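Local coordinates for protein Polyphosphate:AMP phosphotransferase (Meiothermus ruber H328, PDB 5O6M) that transfers phosphate from inorganic polyphosphate to nucleotides, converting AMP to ADP and ADP to ATP, and can also use guanine, cytosine and uracil nucleotides, at residues R106-V111 with R154-E159; H56-V61 with E248-Q253. The protein carries 1 engineered substitution. All blocks are in the same frame, centred on the assembly; numbering follows the deposited sequence.

Interaction 1 of 2, residues R106-V111 with R154-E159. With ATP (adenosine-5'-triphosphate), chain X.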
loop_
_atom_site.group_PDB
_atom_site.type_symbol
_atom_site.label_atom_id
_atom_site.label_comp_id
_atom_site.label_asym_id
_atom_site.label_seq_id
_atom_site.Cartn_x
_atom_site.Cartn_y
_atom_site.Cartn_z
ATOM N N ARG D 106 -5.913 6.814 -5.509
ATOM C CA ARG D 106 -4.477 7.005 -5.345
ATOM C C ARG D 106 -4.141 8.249 -4.530
ATOM O O ARG D 106 -3.047 8.323 -3.963
ATOM C CB ARG D 106 -3.789 7.078 -6.709
ATOM C CG ARG D 106 -4.093 8.337 -7.494
ATOM C CD ARG D 106 -3.179 8.444 -8.697
ATOM N NE ARG D 106 -3.269 9.754 -9.336
ATOM C CZ ARG D 106 -2.388 10.207 -10.220
ATOM N NH1 ARG D 106 -1.356 9.451 -10.573
ATOM N NH2 ARG D 106 -2.540 11.414 -10.751
ATOM N N VAL D 107 -5.042 9.231 -4.474
ATOM C CA VAL D 107 -4.780 10.435 -3.690
ATOM C C VAL D 107 -5.132 10.212 -2.224
ATOM O O VAL D 107 -4.381 10.610 -1.326
ATOM C CB VAL D 107 -5.543 11.641 -4.273
ATOM C CG1 VAL D 107 -5.323 12.868 -3.408
ATOM C CG2 VAL D 107 -5.098 11.914 -5.699
ATOM N N HIS D 108 -6.284 9.592 -1.956
ATOM C CA HIS D 108 -6.691 9.355 -0.575
ATOM C C HIS D 108 -5.637 8.562 0.189
ATOM O O HIS D 108 -5.405 8.812 1.378
ATOM C CB HIS D 108 -8.033 8.623 -0.529
ATOM C CG HIS D 108 -8.755 8.777 0.775
ATOM N ND1 HIS D 108 -10.069 8.401 0.950
ATOM C CD2 HIS D 108 -8.347 9.284 1.964
ATOM C CE1 HIS D 108 -10.436 8.655 2.194
ATOM N NE2 HIS D 108 -9.411 9.194 2.829
ATOM N N GLN D 109 -4.997 7.601 -0.482
ATOM C CA GLN D 109 -3.971 6.780 0.151
ATOM C C GLN D 109 -2.879 7.625 0.789
ATOM O O GLN D 109 -2.273 7.214 1.785
ATOM C CB GLN D 109 -3.364 5.833 -0.887
ATOM C CG GLN D 109 -2.167 5.048 -0.394
ATOM C CD GLN D 109 -2.510 4.144 0.767
ATOM O OE1 GLN D 109 -3.581 3.534 0.801
ATOM N NE2 GLN D 109 -1.605 4.057 1.732
ATOM N N GLN D 110 -2.624 8.808 0.239
ATOM C CA GLN D 110 -1.472 9.619 0.602
ATOM C C GLN D 110 -1.768 10.710 1.625
ATOM O O GLN D 110 -0.860 11.474 1.958
ATOM C CB GLN D 110 -0.872 10.259 -0.656
ATOM C CG GLN D 110 -0.421 9.273 -1.717
ATOM C CD GLN D 110 0.800 8.493 -1.279
ATOM O OE1 GLN D 110 1.501 8.896 -0.352
ATOM N NE2 GLN D 110 1.077 7.384 -1.956
ATOM N N VAL D 111 -2.990 10.798 2.143
ATOM C CA VAL D 111 -3.349 11.885 3.056
ATOM C C VAL D 111 -2.433 11.845 4.276
ATOM O O VAL D 111 -1.925 10.771 4.635
ATOM C CB VAL D 111 -4.824 11.809 3.479
ATOM C CG1 VAL D 111 -5.737 11.853 2.262
ATOM C CG2 VAL D 111 -5.076 10.564 4.312
ATOM N N ARG D 154 -14.201 18.230 2.505
ATOM C CA ARG D 154 -15.021 18.463 3.690
ATOM C C ARG D 154 -14.862 17.333 4.698
ATOM O O ARG D 154 -14.738 17.578 5.902
ATOM C CB ARG D 154 -16.494 18.618 3.315
ATOM C CG ARG D 154 -17.390 18.740 4.544
ATOM C CD ARG D 154 -18.848 18.448 4.237
ATOM N NE ARG D 154 -19.421 19.398 3.293
ATOM C CZ ARG D 154 -20.025 20.522 3.665
ATOM N NH1 ARG D 154 -20.135 20.815 4.954
ATOM N NH2 ARG D 154 -20.522 21.347 2.755
ATOM N N MET D 155 -14.871 16.088 4.222
ATOM C CA MET D 155 -14.694 14.950 5.116
ATOM C C MET D 155 -13.320 14.991 5.778
ATOM O O MET D 155 -13.193 14.780 6.989
ATOM C CB MET D 155 -14.900 13.646 4.335
ATOM C CG MET D 155 -14.737 12.370 5.147
ATOM S SD MET D 155 -13.014 11.856 5.262
ATOM C CE MET D 155 -12.551 11.789 3.533
ATOM N N LEU D 156 -12.275 15.265 4.994
ATOM C CA LEU D 156 -10.929 15.377 5.549
ATOM C C LEU D 156 -10.869 16.411 6.665
ATOM O O LEU D 156 -10.284 16.163 7.727
ATOM C CB LEU D 156 -9.938 15.735 4.443
ATOM C CG LEU D 156 -9.598 14.635 3.442
ATOM C CD1 LEU D 156 -8.561 15.139 2.457
ATOM C CD2 LEU D 156 -9.080 13.410 4.178
ATOM N N ALA D 157 -11.450 17.591 6.435
ATOM C CA ALA D 157 -11.370 18.655 7.430
ATOM C C ALA D 157 -12.179 18.304 8.674
ATOM O O ALA D 157 -11.695 18.450 9.803
ATOM C CB ALA D 157 -11.844 19.977 6.823
ATOM N N ASP D 158 -13.413 17.832 8.486
ATOM C CA ASP D 158 -14.239 17.438 9.624
ATOM C C ASP D 158 -13.509 16.455 10.531
ATOM O O ASP D 158 -13.659 16.498 11.759
ATOM C CB ASP D 158 -15.552 16.821 9.134
ATOM C CG ASP D 158 -16.530 17.862 8.618
ATOM O OD1 ASP D 158 -16.301 19.069 8.862
ATOM O OD2 ASP D 158 -17.533 17.469 7.978
ATOM N N GLU D 159 -12.724 15.553 9.945
ATOM C CA GLU D 159 -12.065 14.494 10.693
ATOM C C GLU D 159 -10.661 14.870 11.157
ATOM O O GLU D 159 -9.922 13.993 11.621
ATOM C CB GLU D 159 -12.031 13.207 9.866
ATOM C CG GLU D 159 -13.411 12.660 9.533
ATOM C CD GLU D 159 -14.160 12.164 10.763
ATOM O OE1 GLU D 159 -13.499 11.664 11.699
ATOM O OE2 GLU D 159 -15.409 12.249 10.787
HETATM P PG ATP X . 6.439 17.998 -12.752
HETATM O O1G ATP X . 5.445 17.842 -11.633
HETATM O O2G ATP X . 5.953 18.945 -13.846
HETATM O O3G ATP X . 7.814 18.474 -12.263
HETATM P PB ATP X . 7.818 15.517 -13.472
HETATM O O1B ATP X . 8.501 15.428 -14.781
HETATM O O2B ATP X . 8.707 15.822 -12.264
HETATM O O3B ATP X . 6.652 16.600 -13.484
HETATM P PA ATP X . 5.551 13.751 -12.744
HETATM O O1A ATP X . 5.331 14.001 -11.305
HETATM O O2A ATP X . 5.422 12.284 -13.148
HETATM O O3A ATP X . 7.034 14.172 -13.148
HETATM O "O5'" ATP X . 4.425 14.537 -13.646
HETATM C "C5'" ATP X . 4.185 14.134 -15.010
HETATM C "C4'" ATP X . 2.837 14.588 -15.520
HETATM O "O4'" ATP X . 1.761 13.880 -14.866
HETATM C "C3'" ATP X . 2.509 16.083 -15.385
HETATM O "O3'" ATP X . 2.510 16.688 -16.672
HETATM C "C2'" ATP X . 1.092 16.094 -14.780
HETATM O "O2'" ATP X . 0.225 17.041 -15.394
HETATM C "C1'" ATP X . 0.626 14.680 -15.101
HETATM N N9 ATP X . -0.503 14.203 -14.309
HETATM C C8 ATP X . -0.676 14.278 -12.953
HETATM N N7 ATP X . -1.849 13.863 -12.539
HETATM C C5 ATP X . -2.493 13.484 -13.706
HETATM C C6 ATP X . -3.782 12.970 -13.957
HETATM N N6 ATP X . -4.708 12.790 -13.013
HETATM N N1 ATP X . -4.103 12.684 -15.238
HETATM C C2 ATP X . -3.201 12.914 -16.195
HETATM N N3 ATP X . -1.967 13.410 -16.082
HETATM C C4 ATP X . -1.672 13.676 -14.805
#
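H108 brings the CE1–NE2 end of its imidazole up against the terminal methyl of M155, with CE1 4.0 Å from CE. The two side chains approach from opposite directions, and the methyl meets the ring obliquely. M155 first runs out with CG anti to the backbone N (chi1 180°), then bends at chi2 and chi3, which folds the thioether over and presents CE rather than SD to the ring. L156 stands one residue further along the same helix. Its CD2 also looks obliquely at the imidazole, 4.4 Å from H108 NE2, and lies 4.2 Å from CG1 of V111. A type I turn from H108 to V111, closed by a V111 N to H108 O hydrogen bond, puts the ring and the valine where both can meet this leucine.

No hydrogen bond crosses between the segments, and only 118 Å² is buried. The polar atoms of the H108 ring are used at the subunit interface instead: ND1 is hydrogen-bonded to ND1 of H108 in the second subunit, and NE2 to OD1 of that subunit's D102. The methyl groups thus pack against an imidazole whose rotation is fixed from across the subunit interface.

At the other end of 106-111, R106 stretches the opposite way to the nucleotide. Its NH2 lies 3.1 Å from N7 of ATP, which sits at the edge of the guanidinium and in its plane, while NH1 is held by a salt bridge to E98 and a hydrogen bond to G92 O. Helix 105-108 rests on the parallel sheet through V107, which touches F120 of strand 117-121; helix 145-158, carrying M155 and L156, leads into strand 161-169.

Interaction 2 of 2, residues H56-V61 with E248-Q253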
loop_
_atom_site.group_PDB
_atom_site.type_symbol
_atom_site.label_atom_id
_atom_site.label_comp_id
_atom_site.label_asym_id
_atom_site.label_seq_id
_atom_site.Cartn_x
_atom_site.Cartn_y
_atom_site.Cartn_z
ATOM N N HIS D 56 -2.761 16.709 15.189
ATOM C CA HIS D 56 -3.263 17.351 13.984
ATOM C C HIS D 56 -2.659 16.736 12.727
ATOM O O HIS D 56 -1.531 16.235 12.731
ATOM C CB HIS D 56 -2.972 18.850 14.037
ATOM C CG HIS D 56 -3.717 19.558 15.124
ATOM N ND1 HIS D 56 -3.136 19.886 16.331
ATOM C CD2 HIS D 56 -5.000 19.985 15.195
ATOM C CE1 HIS D 56 -4.029 20.491 17.094
ATOM N NE2 HIS D 56 -5.167 20.563 16.428
ATOM N N LYS D 57 -3.420 16.803 11.636
ATOM C CA LYS D 57 -2.944 16.423 10.313
ATOM C C LYS D 57 -2.965 17.660 9.436
ATOM O O LYS D 57 -3.950 18.403 9.441
ATOM C CB LYS D 57 -3.820 15.339 9.673
ATOM C CG LYS D 57 -4.504 14.386 10.623
ATOM C CD LYS D 57 -5.386 13.445 9.815
ATOM C CE LYS D 57 -6.126 12.471 10.690
ATOM N NZ LYS D 57 -7.424 13.049 11.130
ATOM N N VAL D 58 -1.897 17.878 8.680
ATOM C CA VAL D 58 -1.750 19.092 7.889
ATOM C C VAL D 58 -1.450 18.710 6.444
ATOM O O VAL D 58 -0.480 17.991 6.175
ATOM C CB VAL D 58 -0.654 20.005 8.462
ATOM C CG1 VAL D 58 -0.513 21.260 7.625
ATOM C CG2 VAL D 58 -0.966 20.342 9.922
ATOM N N LEU D 59 -2.277 19.198 5.519
ATOM C CA LEU D 59 -2.154 18.915 4.093
ATOM C C LEU D 59 -1.930 20.220 3.340
ATOM O O LEU D 59 -2.761 21.133 3.417
ATOM C CB LEU D 59 -3.401 18.198 3.567
ATOM C CG LEU D 59 -3.504 18.006 2.051
ATOM C CD1 LEU D 59 -2.400 17.110 1.521
ATOM C CD2 LEU D 59 -4.873 17.442 1.682
ATOM N N VAL D 60 -0.814 20.307 2.619
ATOM C CA VAL D 60 -0.485 21.461 1.787
ATOM C C VAL D 60 -0.556 21.030 0.326
ATOM O O VAL D 60 0.207 20.158 -0.111
ATOM C CB VAL D 60 0.898 22.030 2.134
ATOM C CG1 VAL D 60 1.270 23.157 1.181
ATOM C CG2 VAL D 60 0.921 22.517 3.574
ATOM N N VAL D 61 -1.464 21.647 -0.431
ATOM C CA VAL D 61 -1.633 21.373 -1.855
ATOM C C VAL D 61 -0.900 22.437 -2.661
ATOM O O VAL D 61 -1.007 23.636 -2.368
ATOM C CB VAL D 61 -3.122 21.333 -2.236
ATOM C CG1 VAL D 61 -3.282 21.104 -3.734
ATOM C CG2 VAL D 61 -3.837 20.245 -1.452
ATOM N N GLU D 248 0.455 28.316 13.757
ATOM C CA GLU D 248 0.322 28.972 15.058
ATOM C C GLU D 248 -1.100 28.860 15.588
ATOM O O GLU D 248 -1.313 28.662 16.792
ATOM C CB GLU D 248 0.725 30.445 14.956
ATOM C CG GLU D 248 2.169 30.694 14.567
ATOM C CD GLU D 248 3.045 31.022 15.764
ATOM O OE1 GLU D 248 2.701 30.600 16.891
ATOM O OE2 GLU D 248 4.074 31.707 15.576
ATOM N N GLY D 249 -2.090 28.992 14.703
ATOM C CA GLY D 249 -3.480 28.916 15.111
ATOM C C GLY D 249 -3.881 27.589 15.719
ATOM O O GLY D 249 -4.906 27.519 16.405
ATOM N N LEU D 250 -3.097 26.535 15.498
ATOM C CA LEU D 250 -3.476 25.235 16.040
ATOM C C LEU D 250 -3.221 25.119 17.536
ATOM O O LEU D 250 -3.778 24.220 18.175
ATOM C CB LEU D 250 -2.741 24.111 15.304
ATOM C CG LEU D 250 -3.027 23.941 13.808
ATOM C CD1 LEU D 250 -2.131 22.859 13.213
ATOM C CD2 LEU D 250 -4.500 23.622 13.552
ATOM N N ALA D 251 -2.399 26.004 18.106
ATOM C CA ALA D 251 -2.158 26.029 19.549
ATOM C C ALA D 251 -1.653 24.673 20.042
ATOM O O ALA D 251 -2.164 24.103 21.009
ATOM C CB ALA D 251 -3.418 26.457 20.302
ATOM N N MET D 252 -0.630 24.159 19.364
ATOM C CA MET D 252 -0.125 22.825 19.653
ATOM C C MET D 252 0.682 22.813 20.948
ATOM O O MET D 252 1.353 23.786 21.301
ATOM C CB MET D 252 0.703 22.317 18.472
ATOM C CG MET D 252 -0.118 22.254 17.184
ATOM S SD MET D 252 0.745 21.705 15.699
ATOM C CE MET D 252 1.717 23.153 15.301
ATOM N N GLN D 253 0.612 21.689 21.659
ATOM C CA GLN D 253 1.237 21.538 22.964
ATOM C C GLN D 253 2.126 20.308 22.974
ATOM O O GLN D 253 1.757 19.267 22.423
ATOM C CB GLN D 253 0.181 21.355 24.066
ATOM C CG GLN D 253 -0.949 22.364 24.074
ATOM C CD GLN D 253 -0.510 23.728 24.546
ATOM O OE1 GLN D 253 0.464 23.855 25.285
ATOM N NE2 GLN D 253 -1.237 24.759 24.133
#
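H56 and L250 meet just before the central strand of the P-loop NTPase fold, a parallel sheet with strand order 2-3-1-4-5. The two side chains slide past each other in opposite directions. One face of the imidazole receives L250 CD2, 4.0 Å from H56 CD2 and displaced toward the rim of the ring, while the other methyl, CD1, lies 4.1 Å from H56 CG. That same CD1 reaches inward to V58, 4.3 Å from its CG2, and so the leucine spans two residues whose side chains both point toward it. M252 crosses H56 obliquely, its CG 3.9 Å from ND1.

With CG beside its own backbone N (chi1 -66°), H56 turns its ring toward the C-terminal end of helix 232-249 and the turn beyond it. ND1 is hydrogen-bonded to E53 at the end of helix 29-53, which limits how the ring can rotate. An alanine here would take away that imidazole, and would probably leave the E53 carboxylate without this mate and a gap beside the methyls of L250.

L50 of helix 29-53 touches H56, V58 and M252 alike, adding a third wall to the cluster. The thioether of M252 bends at chi3, and SD comes to rest 5.2 Å from the centroid of the H56 ring, 56° off the ring normal.

Interaction 1 is fully buried, while interaction 2 is only partly so, at the N-terminal end of the central strand, by the end of helix 232-249. Both are apolar contacts around a histidine, yet the polar partners differ: H108 bonds to the second subunit, H56 to a glutamate of its own chain. Interaction 1 joins helices 105-108 and 145-158 and carries R106 to the ATP; interaction 2 ties the central strand to the end of the last helix and the chain beyond. Along the chain 106-111 and 154-159 fall inside the loop closed by 56-61 and 248-253. Their centres are about 15 Å apart, and K57 NZ lies 2.7 Å from E159 O.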